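Local coordinates for PpBBE-like 1 D396N (Physcomitrella patens subsp. patens, PDB 6EO5), which oxidises cellobiose as a flavin-dependent berberine bridge enzyme homologue that carries a bi-covalently attached FAD, at residues F163-V176 against Y205-V218. Numbering follows the deposited sequence.
Sequences FGLVTDNILEVQLV and YGIVTQFTFRVHDV. With FAD (flavin-adenine dinucleotide), chain C.
Phe163 and His216 lie face on face beside an antiparallel strand pair, 170-176 with 207-214, in the FAD-binding domain of this VAO-type flavoprotein. Their rings form an offset stack, planes 12° apart. The two side chains point in opposing senses, so that Phe163 CB sits over the imidazole centre and His216 CB over the phenyl centre. Phe163 CG is anti to its carbonyl carbon (chi1 -57°), which brings the ring over His216. Val218 CG1 meets the edge of the Phe163 ring.

The edge of the imidazole turns to Asn169. His216 NE2 donates to Asn169 OD1 at 2.8 Å, and the acceptor is close to the ring plane. The donor, however, stands above the plane of the amide, which is nearly perpendicular to the imidazole. Asn169 ND2 gives bonds to Phe163 O and Leu165 O, which fix the rotation of the amide.

Two classic beta bulges interrupt the strand pairing. Leu171 and Glu172 share Thr212; Thr209 and Gln210 share Gln174, whose O accepts from Thr209 N and OG1 and weakly from Gln210 N. Leu171 CD1 lies over one face of the Arg214 guanidinium, 3.8 Å from Arg214 CZ.

On the face carrying Ile170, Val173 and Phe211, Val173 CG1 approaches Phe211 CD1 at 3.5 Å. Ile170 CG1 packs alongside Phe213 CE1. Leu152 and Ile147 of helix 147-153 touch Phe211 and Phe213, respectively. On the other face a water joins Glu172 OE2, Gln210 NE2 and Thr212 OG1; Glu172 OE1 is hydrogen-bonded to Asn186 ND2.

Val208 holds the FAD adenine through its backbone. Its N donates to FAD N1A at 3.0 Å, and FAD N6A donates to Val208 O at 3.0 Å, nearly straight at 175°.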
loop_
_atom_site.group_PDB
_atom_site.type_symbol
_atom_site.label_atom_id
_atom_site.label_comp_id
_atom_site.label_asym_id
_atom_site.label_seq_id
_atom_site.Cartn_x
_atom_site.Cartn_y
_atom_site.Cartn_z
ATOM N N PHE A 163 10.745 8.591 8.530
ATOM C CA PHE A 163 10.268 7.674 9.563
ATOM C C PHE A 163 10.225 6.208 9.135
ATOM O O PHE A 163 9.906 5.352 9.973
ATOM C CB PHE A 163 8.859 8.080 10.029
ATOM C CG PHE A 163 8.758 9.496 10.547
ATOM C CD1 PHE A 163 9.809 10.082 11.251
ATOM C CD2 PHE A 163 7.598 10.235 10.338
ATOM C CE1 PHE A 163 9.702 11.373 11.733
ATOM C CE2 PHE A 163 7.483 11.533 10.826
ATOM C CZ PHE A 163 8.536 12.102 11.520
ATOM N N GLY A 164 10.514 5.898 7.865
ATOM C CA GLY A 164 10.479 4.539 7.352
ATOM C C GLY A 164 9.151 4.208 6.695
ATOM O O GLY A 164 8.261 5.050 6.542
ATOM N N LEU A 165 9.029 2.948 6.276
ATOM C CA LEU A 165 7.759 2.434 5.781
ATOM C C LEU A 165 6.867 2.047 6.955
ATOM O O LEU A 165 7.338 1.823 8.070
ATOM C CB LEU A 165 7.972 1.212 4.877
ATOM C CG LEU A 165 8.948 1.328 3.702
ATOM C CD1 LEU A 165 9.296 -0.051 3.169
ATOM C CD2 LEU A 165 8.401 2.217 2.586
ATOM N N VAL A 166 5.560 1.956 6.691
ATOM C CA VAL A 166 4.640 1.450 7.709
ATOM C C VAL A 166 5.133 0.112 8.234
ATOM O O VAL A 166 5.194 -0.116 9.450
ATOM C CB VAL A 166 3.216 1.333 7.145
ATOM C CG1 VAL A 166 2.266 0.876 8.218
ATOM C CG2 VAL A 166 2.778 2.652 6.586
ATOM N N THR A 167 5.518 -0.785 7.320
ATOM C CA THR A 167 5.955 -2.112 7.731
ATOM C C THR A 167 7.185 -2.020 8.627
ATOM O O THR A 167 7.330 -2.812 9.561
ATOM C CB THR A 167 6.193 -3.003 6.486
ATOM O OG1 THR A 167 5.833 -4.360 6.778
ATOM C CG2 THR A 167 7.645 -2.960 5.989
ATOM N N ASP A 168 8.038 -1.019 8.411
ATOM C CA ASP A 168 9.215 -0.823 9.246
ATOM C C ASP A 168 8.867 -0.423 10.673
ATOM O O ASP A 168 9.757 -0.418 11.535
ATOM C CB ASP A 168 10.112 0.261 8.644
ATOM C CG ASP A 168 10.894 -0.215 7.435
ATOM O OD1 ASP A 168 11.276 -1.404 7.406
ATOM O OD2 ASP A 168 11.142 0.618 6.528
ATOM N N ASN A 169 7.619 -0.043 10.936
ATOM C CA ASN A 169 7.208 0.439 12.245
ATOM C C ASN A 169 6.271 -0.533 12.945
ATOM O O ASN A 169 5.747 -0.218 14.021
ATOM C CB ASN A 169 6.554 1.816 12.119
ATOM C CG ASN A 169 7.559 2.906 11.834
ATOM O OD1 ASN A 169 8.197 3.413 12.747
ATOM N ND2 ASN A 169 7.713 3.271 10.560
ATOM N N ILE A 170 6.021 -1.692 12.338
ATOM C CA ILE A 170 5.350 -2.775 13.036
ATOM C C ILE A 170 6.291 -3.287 14.118
ATOM O O ILE A 170 7.374 -3.808 13.827
ATOM C CB ILE A 170 4.947 -3.891 12.063
ATOM C CG1 ILE A 170 3.912 -3.386 11.050
ATOM C CG2 ILE A 170 4.447 -5.103 12.831
ATOM C CD1 ILE A 170 3.535 -4.409 9.966
ATOM N N LEU A 171 5.899 -3.105 15.378
ATOM C CA LEU A 171 6.652 -3.637 16.503
ATOM C C LEU A 171 6.159 -5.013 16.918
ATOM O O LEU A 171 6.926 -5.778 17.525
ATOM C CB LEU A 171 6.564 -2.682 17.701
ATOM C CG LEU A 171 7.399 -1.402 17.729
ATOM C CD1 LEU A 171 6.871 -0.485 18.789
ATOM C CD2 LEU A 171 8.850 -1.729 18.019
ATOM N N GLU A 172 4.911 -5.344 16.577
ATOM C CA GLU A 172 4.281 -6.588 16.978
ATOM C C GLU A 172 2.932 -6.708 16.281
ATOM O O GLU A 172 2.254 -5.705 16.052
ATOM C CB GLU A 172 4.101 -6.638 18.497
ATOM C CG GLU A 172 3.509 -7.928 19.018
ATOM C CD GLU A 172 3.014 -7.819 20.450
ATOM O OE1 GLU A 172 3.853 -7.891 21.378
ATOM O OE2 GLU A 172 1.780 -7.656 20.643
ATOM N N VAL A 173 2.552 -7.943 15.943
ATOM C CA VAL A 173 1.204 -8.256 15.482
ATOM C C VAL A 173 0.645 -9.386 16.330
ATOM O O VAL A 173 1.379 -10.146 16.966
ATOM C CB VAL A 173 1.137 -8.675 13.990
ATOM C CG1 VAL A 173 1.439 -7.511 13.079
ATOM C CG2 VAL A 173 2.072 -9.837 13.720
ATOM N N GLN A 174 -0.679 -9.499 16.311
ATOM C CA GLN A 174 -1.376 -10.687 16.776
ATOM C C GLN A 174 -2.281 -11.177 15.662
ATOM O O GLN A 174 -2.987 -10.374 15.041
ATOM C CB GLN A 174 -2.201 -10.405 18.014
ATOM C CG GLN A 174 -1.365 -9.861 19.125
ATOM C CD GLN A 174 -2.164 -9.686 20.371
ATOM O OE1 GLN A 174 -3.338 -10.081 20.425
ATOM N NE2 GLN A 174 -1.548 -9.095 21.390
ATOM N N LEU A 175 -2.261 -12.487 15.416
ATOM C CA LEU A 175 -3.079 -13.074 14.368
ATOM C C LEU A 175 -3.665 -14.398 14.837
ATOM O O LEU A 175 -3.179 -15.023 15.782
ATOM C CB LEU A 175 -2.280 -13.277 13.065
ATOM C CG LEU A 175 -1.065 -14.201 13.103
ATOM C CD1 LEU A 175 -1.438 -15.601 12.631
ATOM C CD2 LEU A 175 0.046 -13.611 12.256
ATOM N N VAL A 176 -4.727 -14.810 14.151
ATOM C CA VAL A 176 -5.330 -16.129 14.292
ATOM C C VAL A 176 -4.731 -17.018 13.209
ATOM O O VAL A 176 -4.934 -16.766 12.016
ATOM C CB VAL A 176 -6.861 -16.050 14.169
ATOM C CG1 VAL A 176 -7.487 -17.436 14.185
ATOM C CG2 VAL A 176 -7.427 -15.179 15.275
ATOM N N TYR A 205 -0.287 -16.003 6.009
ATOM C CA TYR A 205 0.096 -16.587 7.292
ATOM C C TYR A 205 -1.007 -16.531 8.336
ATOM O O TYR A 205 -0.760 -16.887 9.491
ATOM C CB TYR A 205 1.352 -15.906 7.845
ATOM C CG TYR A 205 2.538 -16.051 6.928
ATOM C CD1 TYR A 205 2.788 -15.116 5.931
ATOM C CD2 TYR A 205 3.392 -17.134 7.036
ATOM C CE1 TYR A 205 3.870 -15.253 5.077
ATOM C CE2 TYR A 205 4.479 -17.281 6.184
ATOM C CZ TYR A 205 4.714 -16.339 5.208
ATOM O OH TYR A 205 5.797 -16.479 4.368
ATOM N N GLY A 206 -2.210 -16.115 7.972
ATOM C CA GLY A 206 -3.278 -16.028 8.938
ATOM C C GLY A 206 -3.897 -14.653 8.932
ATOM O O GLY A 206 -3.590 -13.807 8.085
ATOM N N ILE A 207 -4.777 -14.418 9.899
ATOM C CA ILE A 207 -5.594 -13.215 9.949
ATOM C C ILE A 207 -5.069 -12.352 11.088
ATOM O O ILE A 207 -5.305 -12.653 12.261
ATOM C CB ILE A 207 -7.076 -13.554 10.131
ATOM C CG1 ILE A 207 -7.532 -14.436 8.967
ATOM C CG2 ILE A 207 -7.900 -12.278 10.252
ATOM C CD1 ILE A 207 -8.972 -14.782 8.979
ATOM N N VAL A 208 -4.347 -11.281 10.747
ATOM C CA VAL A 208 -3.884 -10.329 11.751
ATOM C C VAL A 208 -5.087 -9.622 12.356
ATOM O O VAL A 208 -5.959 -9.120 11.636
ATOM C CB VAL A 208 -2.895 -9.324 11.140
ATOM C CG1 VAL A 208 -2.568 -8.213 12.150
ATOM C CG2 VAL A 208 -1.621 -10.029 10.704
ATOM N N THR A 209 -5.153 -9.598 13.687
ATOM C CA THR A 209 -6.248 -8.927 14.377
ATOM C C THR A 209 -5.861 -7.566 14.933
ATOM O O THR A 209 -6.720 -6.681 15.011
ATOM C CB THR A 209 -6.783 -9.796 15.518
ATOM O OG1 THR A 209 -5.693 -10.185 16.365
ATOM C CG2 THR A 209 -7.479 -11.030 14.959
ATOM N N GLN A 210 -4.599 -7.365 15.311
ATOM C CA GLN A 210 -4.180 -6.034 15.718
ATOM C C GLN A 210 -2.693 -5.833 15.457
ATOM O O GLN A 210 -1.912 -6.786 15.372
ATOM C CB GLN A 210 -4.511 -5.762 17.188
ATOM C CG GLN A 210 -3.656 -6.488 18.202
ATOM C CD GLN A 210 -3.804 -5.880 19.585
ATOM O OE1 GLN A 210 -4.856 -5.327 19.921
ATOM N NE2 GLN A 210 -2.743 -5.957 20.385
ATOM N N PHE A 211 -2.325 -4.561 15.321
ATOM C CA PHE A 211 -0.954 -4.111 15.157
ATOM C C PHE A 211 -0.514 -3.297 16.369
ATOM O O PHE A 211 -1.323 -2.623 17.015
ATOM C CB PHE A 211 -0.807 -3.220 13.923
ATOM C CG PHE A 211 -0.965 -3.927 12.630
ATOM C CD1 PHE A 211 0.136 -4.487 12.003
ATOM C CD2 PHE A 211 -2.199 -3.999 12.011
ATOM C CE1 PHE A 211 0.011 -5.134 10.798
ATOM C CE2 PHE A 211 -2.341 -4.649 10.790
ATOM C CZ PHE A 211 -1.231 -5.216 10.184
ATOM N N THR A 212 0.784 -3.328 16.651
ATOM C CA THR A 212 1.411 -2.361 17.545
ATOM C C THR A 212 2.485 -1.624 16.761
ATOM O O THR A 212 3.449 -2.247 16.298
ATOM C CB THR A 212 2.022 -3.024 18.779
ATOM O OG1 THR A 212 0.999 -3.714 19.501
ATOM C CG2 THR A 212 2.619 -1.968 19.676
ATOM N N PHE A 213 2.322 -0.304 16.633
ATOM C CA PHE A 213 3.174 0.543 15.807
ATOM C C PHE A 213 4.075 1.427 16.654
ATOM O O PHE A 213 3.656 1.944 17.691
ATOM C CB PHE A 213 2.344 1.440 14.886
ATOM C CG PHE A 213 1.694 0.710 13.757
ATOM C CD1 PHE A 213 2.460 0.233 12.700
ATOM C CD2 PHE A 213 0.324 0.501 13.743
ATOM C CE1 PHE A 213 1.877 -0.434 11.646
ATOM C CE2 PHE A 213 -0.272 -0.167 12.690
ATOM C CZ PHE A 213 0.507 -0.638 11.637
ATOM N N ARG A 214 5.316 1.586 16.201
ATOM C CA ARG A 214 6.135 2.718 16.611
ATOM C C ARG A 214 5.551 3.983 15.991
ATOM O O ARG A 214 5.219 3.995 14.801
ATOM C CB ARG A 214 7.582 2.516 16.157
ATOM C CG ARG A 214 8.488 3.703 16.393
ATOM C CD ARG A 214 8.832 3.820 17.882
ATOM N NE ARG A 214 9.574 2.645 18.353
ATOM C CZ ARG A 214 9.513 2.163 19.593
ATOM N NH1 ARG A 214 8.721 2.747 20.488
ATOM N NH2 ARG A 214 10.226 1.091 19.933
ATOM N N VAL A 215 5.378 5.031 16.796
ATOM C CA VAL A 215 4.793 6.281 16.317
ATOM C C VAL A 215 5.842 7.384 16.405
ATOM O O VAL A 215 6.883 7.231 17.044
ATOM C CB VAL A 215 3.504 6.661 17.070
ATOM C CG1 VAL A 215 2.447 5.573 16.881
ATOM C CG2 VAL A 215 3.780 6.923 18.550
ATOM N N HIS A 216 5.569 8.501 15.720
ATOM C CA HIS A 216 6.540 9.580 15.551
ATOM C C HIS A 216 5.906 10.949 15.772
ATOM O O HIS A 216 4.793 11.213 15.303
ATOM C CB HIS A 216 7.182 9.534 14.163
ATOM C CG HIS A 216 7.771 8.200 13.830
ATOM N ND1 HIS A 216 9.106 7.909 14.007
ATOM C CD2 HIS A 216 7.197 7.065 13.358
ATOM C CE1 HIS A 216 9.332 6.659 13.644
ATOM N NE2 HIS A 216 8.191 6.125 13.250
ATOM N N ASP A 217 6.643 11.821 16.473
ATOM C CA ASP A 217 6.167 13.162 16.781
ATOM C C ASP A 217 6.115 14.025 15.526
ATOM O O ASP A 217 7.123 14.191 14.829
ATOM C CB ASP A 217 7.073 13.816 17.824
ATOM C CG ASP A 217 6.697 15.272 18.094
ATOM O OD1 ASP A 217 5.517 15.557 18.441
ATOM O OD2 ASP A 217 7.581 16.134 17.937
ATOM N N VAL A 218 4.942 14.603 15.260
ATOM C CA VAL A 218 4.753 15.506 14.128
ATOM C C VAL A 218 4.066 16.787 14.597
ATOM O O VAL A 218 3.185 17.323 13.915
ATOM C CB VAL A 218 3.949 14.827 13.000
ATOM C CG1 VAL A 218 4.859 13.937 12.170
ATOM C CG2 VAL A 218 2.763 14.020 13.556
HETATM P PA FAD C . -7.224 -5.251 1.132
HETATM O O1A FAD C . -7.723 -5.505 -0.282
HETATM O O2A FAD C . -8.330 -5.377 2.149
HETATM O O5B FAD C . -5.960 -6.163 1.549
HETATM C C5B FAD C . -4.916 -6.442 0.640
HETATM C C4B FAD C . -4.286 -7.798 0.937
HETATM O O4B FAD C . -3.951 -7.891 2.309
HETATM C C3B FAD C . -5.236 -8.946 0.645
HETATM O O3B FAD C . -4.475 -10.064 0.243
HETATM C C2B FAD C . -5.842 -9.227 1.995
HETATM O O2B FAD C . -6.316 -10.548 2.092
HETATM C C1B FAD C . -4.675 -8.940 2.931
HETATM N N9A FAD C . -5.197 -8.573 4.267
HETATM C C8A FAD C . -6.119 -7.593 4.551
HETATM N N7A FAD C . -6.349 -7.583 5.881
HETATM C C5A FAD C . -5.594 -8.543 6.454
HETATM C C6A FAD C . -5.460 -8.959 7.766
HETATM N N6A FAD C . -6.162 -8.360 8.721
HETATM N N1A FAD C . -4.595 -9.987 8.071
HETATM C C2A FAD C . -3.884 -10.603 7.067
HETATM N N3A FAD C . -4.023 -10.193 5.758
HETATM C C4A FAD C . -4.869 -9.178 5.456
HETATM N N1 FAD C . 0.189 2.091 -1.329
HETATM C C2 FAD C . 1.224 2.800 -0.709
HETATM O O2 FAD C . 2.243 2.240 -0.252
HETATM N N3 FAD C . 1.110 4.174 -0.582
HETATM C C4 FAD C . 0.001 4.836 -1.065
HETATM O O4 FAD C . -0.080 6.052 -0.927
HETATM C C4X FAD C . -1.023 4.134 -1.683
HETATM N N5 FAD C . -2.149 4.798 -2.121
HETATM C C5X FAD C . -3.289 4.084 -2.436
HETATM C C6 FAD C . -4.461 4.770 -2.742
HETATM C C7 FAD C . -5.680 4.107 -2.950
HETATM C C7M FAD C . -6.936 4.890 -3.263
HETATM C C8 FAD C . -5.676 2.696 -2.958
HETATM C C8M FAD C . -6.928 1.908 -3.292
HETATM C C9 FAD C . -4.461 2.019 -2.738
HETATM C C9A FAD C . -3.259 2.692 -2.455
HETATM N N10 FAD C . -2.029 2.045 -2.272
HETATM C C10 FAD C . -0.947 2.748 -1.778
HETATM C "C1'" FAD C . -1.911 0.558 -2.318
HETATM C "C2'" FAD C . -2.186 -0.005 -0.927
HETATM O "O2'" FAD C . -1.085 0.122 -0.057
HETATM C "C3'" FAD C . -2.536 -1.469 -1.062
HETATM O "O3'" FAD C . -3.669 -1.523 -1.896
HETATM C "C4'" FAD C . -2.806 -2.074 0.312
HETATM O "O4'" FAD C . -2.430 -3.437 0.287
HETATM C "C5'" FAD C . -4.272 -1.898 0.704
HETATM O "O5'" FAD C . -4.611 -2.549 1.911
HETATM P P FAD C . -6.176 -2.788 2.240
HETATM O O1P FAD C . -6.313 -3.361 3.631
HETATM O O2P FAD C . -7.029 -1.565 2.035
HETATM O O3P FAD C . -6.634 -3.758 1.042
HETATM O O HOH W 1 -0.343 -6.062 18.963
#